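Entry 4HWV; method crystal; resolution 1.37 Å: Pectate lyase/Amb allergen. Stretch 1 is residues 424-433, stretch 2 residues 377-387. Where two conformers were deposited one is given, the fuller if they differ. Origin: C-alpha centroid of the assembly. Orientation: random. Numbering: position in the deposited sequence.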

ATOM      1  N   PHE A 424      22.134  17.009  25.004  1.00  7.57           N
ATOM      2  CA  PHE A 424      22.000  15.644  24.503  1.00  7.34           C
ATOM      3  C   PHE A 424      22.826  14.692  25.352  1.00  8.15           C
ATOM      4  O   PHE A 424      23.997  14.955  25.643  1.00  9.95           O
ATOM      5  CB  PHE A 424      22.439  15.574  23.031  1.00  8.05           C
ATOM      6  CG  PHE A 424      22.253  14.209  22.402  1.00  8.31           C
ATOM      7  CD1 PHE A 424      23.220  13.217  22.542  1.00  9.08           C
ATOM      8  CD2 PHE A 424      21.124  13.928  21.647  1.00  8.81           C
ATOM      9  CE1 PHE A 424      23.042  11.960  21.946  1.00  9.44           C
ATOM     10  CE2 PHE A 424      20.942  12.686  21.061  1.00  9.80           C
ATOM     11  CZ  PHE A 424      21.898  11.697  21.218  1.00  9.97           C
ATOM     12  N   TYR A 425      22.212  13.584  25.757  1.00  7.05           N
ATOM     13  CA  TYR A 425      22.886  12.517  26.476  1.00  6.80           C
ATOM     14  C   TYR A 425      22.563  11.209  25.782  1.00  6.46           C
ATOM     15  O   TYR A 425      21.422  10.966  25.415  1.00  6.47           O
ATOM     16  CB  TYR A 425      22.386  12.454  27.922  1.00  7.32           C
ATOM     17  CG  TYR A 425      22.886  11.255  28.701  1.00  8.66           C
ATOM     18  CD1 TYR A 425      22.181  10.049  28.699  1.00  9.11           C
ATOM     19  CD2 TYR A 425      24.046  11.333  29.464  1.00 10.60           C
ATOM     20  CE1 TYR A 425      22.630   8.946  29.411  1.00  9.81           C
ATOM     21  CE2 TYR A 425      24.495  10.238  30.189  1.00 11.63           C
ATOM     22  CZ  TYR A 425      23.781   9.046  30.160  1.00 11.04           C
ATOM     23  OH  TYR A 425      24.225   7.958  30.885  1.00 12.90           O
ATOM     24  N   ASP A 426      23.559  10.350  25.606  1.00  6.65           N
ATOM     25  CA  ASP A 426      23.251   8.956  25.284  1.00  6.81           C
ATOM     26  C   ASP A 426      24.156   7.974  25.996  1.00  7.01           C
ATOM     27  O   ASP A 426      25.309   8.276  26.329  1.00  8.27           O
ATOM     28  CB  ASP A 426      23.210   8.648  23.768  1.00  7.54           C
ATOM     29  CG  ASP A 426      24.596   8.437  23.151  1.00  8.80           C
ATOM     30  OD1 ASP A 426      25.477   9.302  23.347  1.00  9.56           O
ATOM     31  OD2 ASP A 426      24.804   7.414  22.442  1.00  8.56           O
ATOM     32  N   SER A 427      23.596   6.797  26.236  1.00  6.68           N
ATOM     33  CA  SER A 427      24.336   5.677  26.783  0.63  7.03           C
ATOM     34  C   SER A 427      23.773   4.403  26.167  1.00  6.40           C
ATOM     35  O   SER A 427      22.574   4.322  25.879  1.00  6.83           O
ATOM     36  CB  SER A 427      24.171   5.643  28.299  0.63  8.79           C
ATOM     37  OG  SER A 427      24.935   4.604  28.866  0.63  9.36           O
ATOM     38  N   GLY A 428      24.619   3.402  25.987  1.00  6.77           N
ATOM     39  CA  GLY A 428      24.166   2.113  25.524  1.00  7.32           C
ATOM     40  C   GLY A 428      23.620   2.037  24.106  1.00  6.89           C
ATOM     41  O   GLY A 428      22.993   1.048  23.765  1.00  7.79           O
ATOM     42  N   THR A 429      23.887   3.029  23.265  1.00  5.83           N
ATOM     43  CA  THR A 429      23.428   2.966  21.883  1.00  6.39           C
ATOM     44  C   THR A 429      24.203   1.883  21.140  1.00  6.75           C
ATOM     45  O   THR A 429      25.441   1.833  21.223  1.00  7.41           O
ATOM     46  CB  THR A 429      23.667   4.286  21.148  1.00  6.69           C
ATOM     47  OG1 THR A 429      23.015   5.339  21.868  1.00  7.14           O
ATOM     48  CG2 THR A 429      23.096   4.203  19.729  1.00  7.59           C
ATOM     49  N   VAL A 430      23.489   1.042  20.392  1.00  6.89           N
ATOM     50  CA  VAL A 430      24.133   0.041  19.550  1.00  8.23           C
ATOM     51  C   VAL A 430      23.754   0.283  18.104  1.00  8.45           C
ATOM     52  O   VAL A 430      22.582   0.453  17.795  1.00 10.12           O
ATOM     53  CB  VAL A 430      23.739  -1.384  19.988  1.00 10.10           C
ATOM     54  CG1 VAL A 430      24.319  -2.447  19.035  1.00 11.59           C
ATOM     55  CG2 VAL A 430      24.226  -1.616  21.403  1.00 10.86           C
ATOM     56  N   LEU A 431      24.752   0.368  17.236  1.00  7.24           N
ATOM     57  CA  LEU A 431      24.539   0.543  15.810  1.00  7.43           C
ATOM     58  C   LEU A 431      25.188  -0.625  15.095  1.00  7.77           C
ATOM     59  O   LEU A 431      26.407  -0.827  15.187  1.00  8.03           O
ATOM     60  CB  LEU A 431      25.147   1.863  15.340  1.00  7.35           C
ATOM     61  CG  LEU A 431      25.216   2.108  13.835  1.00  7.62           C
ATOM     62  CD1 LEU A 431      23.806   2.107  13.208  1.00  8.05           C
ATOM     63  CD2 LEU A 431      25.946   3.415  13.553  1.00  9.19           C
ATOM     64  N   ASN A 432      24.371  -1.417  14.409  1.00  8.00           N
ATOM     65  CA  ASN A 432      24.865  -2.554  13.636  1.00  8.69           C
ATOM     66  C   ASN A 432      25.781  -3.450  14.455  1.00  9.33           C
ATOM     67  O   ASN A 432      26.852  -3.863  14.015  1.00 10.23           O
ATOM     68  CB  ASN A 432      25.525  -2.078  12.336  1.00  8.67           C
ATOM     69  CG  ASN A 432      24.513  -1.427  11.410  1.00  9.43           C
ATOM     70  OD1 ASN A 432      23.323  -1.722  11.508  1.00  9.84           O
ATOM     71  ND2 ASN A 432      24.961  -0.539  10.536  1.00 10.54           N
ATOM     72  N   GLY A 433      25.344  -3.732  15.673  1.00  9.35           N
ATOM     73  CA  GLY A 433      26.012  -4.687  16.533  1.00 10.57           C
ATOM     74  C   GLY A 433      27.146  -4.167  17.383  1.00 11.77           C
ATOM     75  O   GLY A 433      27.736  -4.934  18.143  1.00 13.68           O
TER
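Stretch 2 (377-387) VHAENNVVSLA

The most unusual feature of this contact is that its parallel register survives a turn in both stretches at once. Strand 377-380 of stretch 2 lies beside strand 424-427 of stretch 1, both stretches leave the extended conformation at the next residue, and the pairing resumes with the same offset of 47 residues. At the turn Asn381 (phi/psi 51/47) and Gly428 (67/17) both adopt positive phi, and their CA atoms are 4.3 Å apart, so the two bends nest in step. Gly428 suits this place: a CB there would point toward stretch 2 and collide with Asn381 OD1.

Before the turn the two strands run in the same direction, with their axes at 5° and 4.6 Å apart at closest approach. Val377, His378, Ala379 and Glu380 sit against Phe424, Tyr425, Asp426 and Ser427 respectively. Their hydrogen bonds alternate in the parallel manner: Tyr425 N donates to Val377 O (2.9 Å), Ala379 N to Tyr425 O (2.8 Å), Ser427 N to Ala379 O (3.0 Å) and Asn381 N to Ser427 O (2.9 Å). The last of these carries the ladder into the turn. Several CA-H groups add contacts to the same carbonyls, the shortest from Asp426 CA to Ala379 O at 3.1 Å.

Through the turn, the backbone is supplemented by water. Water 3 accepts from the backbone N and ND2 of Asn382 and donates to Ser427 O and Thr429 OG1, tying the bends together, while water 2 links Asn381 OD1 to Ser427 OG. Thr429 OG1 in turn donates to Asp426 OD2 within stretch 1, at 2.8 Å.

Beyond it, Val383 pairs with Val430 and Val384 with Leu431, again in parallel. Val430 N donates to Asn382 O (2.9 Å), Val384 N to Val430 O (2.8 Å) and Asn432 N to Val384 O (2.8 Å). Asn432 then leaves the strand conformation, and its side chain takes over the pairing. Its OD1 accepts from Leu386 N and its ND2 donates to Leu386 O, both at 2.9 Å, so the amide engages both backbone polar groups of one residue of strand 383-387.

Paired residues point their side chains to the same face of the sheet, so each side chain lies next to that of its partner. On the face bearing Tyr425 and His378, the two rings form an offset stack, with centroids 4.3 Å apart and planes at 11°; Tyr425 CD1 lies over one face of the imidazole, 3.2 Å from His378 CE1. Water 1 joins Tyr425 OH to Glu380 OE2, which also accepts a weak hydrogen bond from His378 NE2. The opposite face is more apolar in its contacts: Phe424 CE2 meets Val377 CG1 at 3.7 Å, Asp426 CB lies 3.9 Å from Ala379 CB, and past the turn Leu431 CD1 packs against Val384 CG1 at 3.6 Å and Leu386 CB at 4.1 Å. Altogether the two stretches bury 774 Å² between them, counting both sides.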

ATOM      1  N   VAL A 377      17.528  15.992  25.099  1.00  6.33           N
ATOM      2  CA  VAL A 377      17.334  14.612  24.668  1.00  6.55           C
ATOM      3  C   VAL A 377      18.158  13.668  25.527  1.00  5.94           C
ATOM      4  O   VAL A 377      19.340  13.912  25.794  1.00  5.76           O
ATOM      5  CB  VAL A 377      17.709  14.450  23.174  1.00  6.99           C
ATOM      6  CG1 VAL A 377      17.617  13.002  22.752  1.00  7.79           C
ATOM      7  CG2 VAL A 377      16.821  15.341  22.312  1.00  8.08           C
ATOM      8  N   HIS A 378      17.520  12.592  25.985  1.00  5.70           N
ATOM      9  CA  HIS A 378      18.192  11.602  26.829  1.00  5.33           C
ATOM     10  C   HIS A 378      17.912  10.236  26.201  1.00  5.15           C
ATOM     11  O   HIS A 378      16.763   9.779  26.208  1.00  5.36           O
ATOM     12  CB  HIS A 378      17.617  11.665  28.253  1.00  5.85           C
ATOM     13  CG  HIS A 378      18.448  10.971  29.286  1.00  5.81           C
ATOM     14  ND1 HIS A 378      19.396  11.635  30.030  1.00  7.04           N
ATOM     15  CD2 HIS A 378      18.449   9.685  29.724  1.00  6.20           C
ATOM     16  CE1 HIS A 378      19.967  10.783  30.864  1.00  7.49           C
ATOM     17  NE2 HIS A 378      19.402   9.597  30.709  1.00  7.11           N
ATOM     18  N   ALA A 379      18.948   9.598  25.659  1.00  4.94           N
ATOM     19  CA  ALA A 379      18.779   8.364  24.881  1.00  4.88           C
ATOM     20  C   ALA A 379      19.521   7.218  25.548  1.00  5.94           C
ATOM     21  O   ALA A 379      20.722   7.312  25.761  1.00  7.20           O
ATOM     22  CB  ALA A 379      19.315   8.562  23.464  1.00  5.99           C
ATOM     23  N   GLU A 380      18.816   6.129  25.849  1.00  5.60           N
ATOM     24  CA  GLU A 380      19.443   4.999  26.538  1.00  5.84           C
ATOM     25  C   GLU A 380      19.085   3.662  25.908  1.00  5.66           C
ATOM     26  O   GLU A 380      17.903   3.366  25.693  1.00  6.23           O
ATOM     27  CB  GLU A 380      19.034   4.970  28.017  1.00  6.37           C
ATOM     28  CG  GLU A 380      19.611   6.135  28.815  1.00  6.39           C
ATOM     29  CD  GLU A 380      18.968   6.326  30.168  1.00  7.54           C
ATOM     30  OE1 GLU A 380      17.729   6.249  30.252  1.00  7.06           O
ATOM     31  OE2 GLU A 380      19.708   6.579  31.139  1.00  9.09           O
ATOM     32  N   ASN A 381      20.111   2.844  25.670  1.00  5.53           N
ATOM     33  CA  ASN A 381      19.921   1.451  25.252  1.00  5.19           C
ATOM     34  C   ASN A 381      18.971   1.287  24.066  1.00  5.07           C
ATOM     35  O   ASN A 381      18.081   0.430  24.063  1.00  5.11           O
ATOM     36  CB  ASN A 381      19.511   0.561  26.437  1.00  6.33           C
ATOM     37  CG  ASN A 381      20.600   0.473  27.498  1.00  8.00           C
ATOM     38  OD1 ASN A 381      21.492   1.327  27.585  1.00  9.23           O
ATOM     39  ND2 ASN A 381      20.509  -0.555  28.329  1.00  8.63           N
ATOM     40  N   ASN A 382      19.187   2.119  23.058  1.00  4.81           N
ATOM     41  CA  ASN A 382      18.486   1.977  21.785  1.00  5.35           C
ATOM     42  C   ASN A 382      19.354   1.151  20.845  1.00  5.83           C
ATOM     43  O   ASN A 382      20.587   1.298  20.836  1.00  6.14           O
ATOM     44  CB  ASN A 382      18.212   3.344  21.162  1.00  4.96           C
ATOM     45  CG  ASN A 382      17.270   4.184  22.016  1.00  4.92           C
ATOM     46  OD1 ASN A 382      16.065   3.947  22.026  1.00  5.28           O
ATOM     47  ND2 ASN A 382      17.817   5.160  22.741  1.00  5.64           N
ATOM     48  N   VAL A 383      18.707   0.304  20.049  1.00  5.78           N
ATOM     49  CA  VAL A 383      19.389  -0.490  19.031  1.00  6.35           C
ATOM     50  C   VAL A 383      19.021   0.015  17.655  1.00  5.98           C
ATOM     51  O   VAL A 383      17.851   0.254  17.384  1.00  5.68           O
ATOM     52  CB  VAL A 383      19.003  -1.963  19.137  1.00  7.85           C
ATOM     53  CG1 VAL A 383      19.608  -2.771  17.977  1.00  9.25           C
ATOM     54  CG2 VAL A 383      19.423  -2.519  20.473  1.00  9.35           C
ATOM     55  N   VAL A 384      20.031   0.165  16.802  1.00  5.97           N
ATOM     56  CA  VAL A 384      19.836   0.610  15.437  1.00  6.67           C
ATOM     57  C   VAL A 384      20.419  -0.421  14.472  1.00  6.98           C
ATOM     58  O   VAL A 384      21.603  -0.769  14.561  1.00  8.43           O
ATOM     59  CB  VAL A 384      20.507   1.999  15.192  1.00  7.21           C
ATOM     60  CG1 VAL A 384      20.254   2.489  13.761  1.00  8.17           C
ATOM     61  CG2 VAL A 384      20.043   3.012  16.224  1.00  8.57           C
ATOM     62  N   SER A 385      19.569  -0.918  13.579  1.00  6.78           N
ATOM     63  CA  SER A 385      20.011  -1.729  12.452  0.50  6.69           C
ATOM     64  C   SER A 385      19.814  -0.894  11.204  1.00  7.19           C
ATOM     65  O   SER A 385      18.680  -0.646  10.799  1.00  7.67           O
ATOM     66  CB  SER A 385      19.163  -2.989  12.330  0.50  6.38           C
ATOM     67  OG  SER A 385      19.482  -3.677  11.131  0.50  6.62           O
ATOM     68  N   LEU A 386      20.913  -0.450  10.615  1.00  6.94           N
ATOM     69  CA  LEU A 386      20.854   0.491   9.509  1.00  7.70           C
ATOM     70  C   LEU A 386      21.740  -0.043   8.400  1.00  9.04           C
ATOM     71  O   LEU A 386      22.972   0.035   8.484  1.00 10.27           O
ATOM     72  CB  LEU A 386      21.284   1.887   9.982  1.00  8.05           C
ATOM     73  CG  LEU A 386      21.167   3.013   8.950  1.00  8.43           C
ATOM     74  CD1 LEU A 386      19.786   3.008   8.307  1.00  8.64           C
ATOM     75  CD2 LEU A 386      21.425   4.344   9.618  1.00  9.85           C
ATOM     76  N   ALA A 387      21.100  -0.623   7.386  1.00  9.31           N
ATOM     77  CA  ALA A 387      21.802  -1.204   6.252  1.00 11.06           C
ATOM     78  C   ALA A 387      22.134  -0.148   5.210  1.00 12.42           C
ATOM     79  O   ALA A 387      21.814   1.026   5.365  1.00 11.90           O
ATOM     80  CB  ALA A 387      20.960  -2.315   5.635  1.00 11.49           C
TER
HETATM   81  O   HOH W   1      22.313   6.019  31.286  1.00 14.60           O
HETATM   82  O   HOH W   2      23.349   2.343  29.256  1.00 12.69           O
HETATM   83  O   HOH W   3      20.750   4.787  23.228  1.00  6.40           O
HETATM   84  O   HOH W   4      22.446  -3.311  16.008  1.00 18.16           O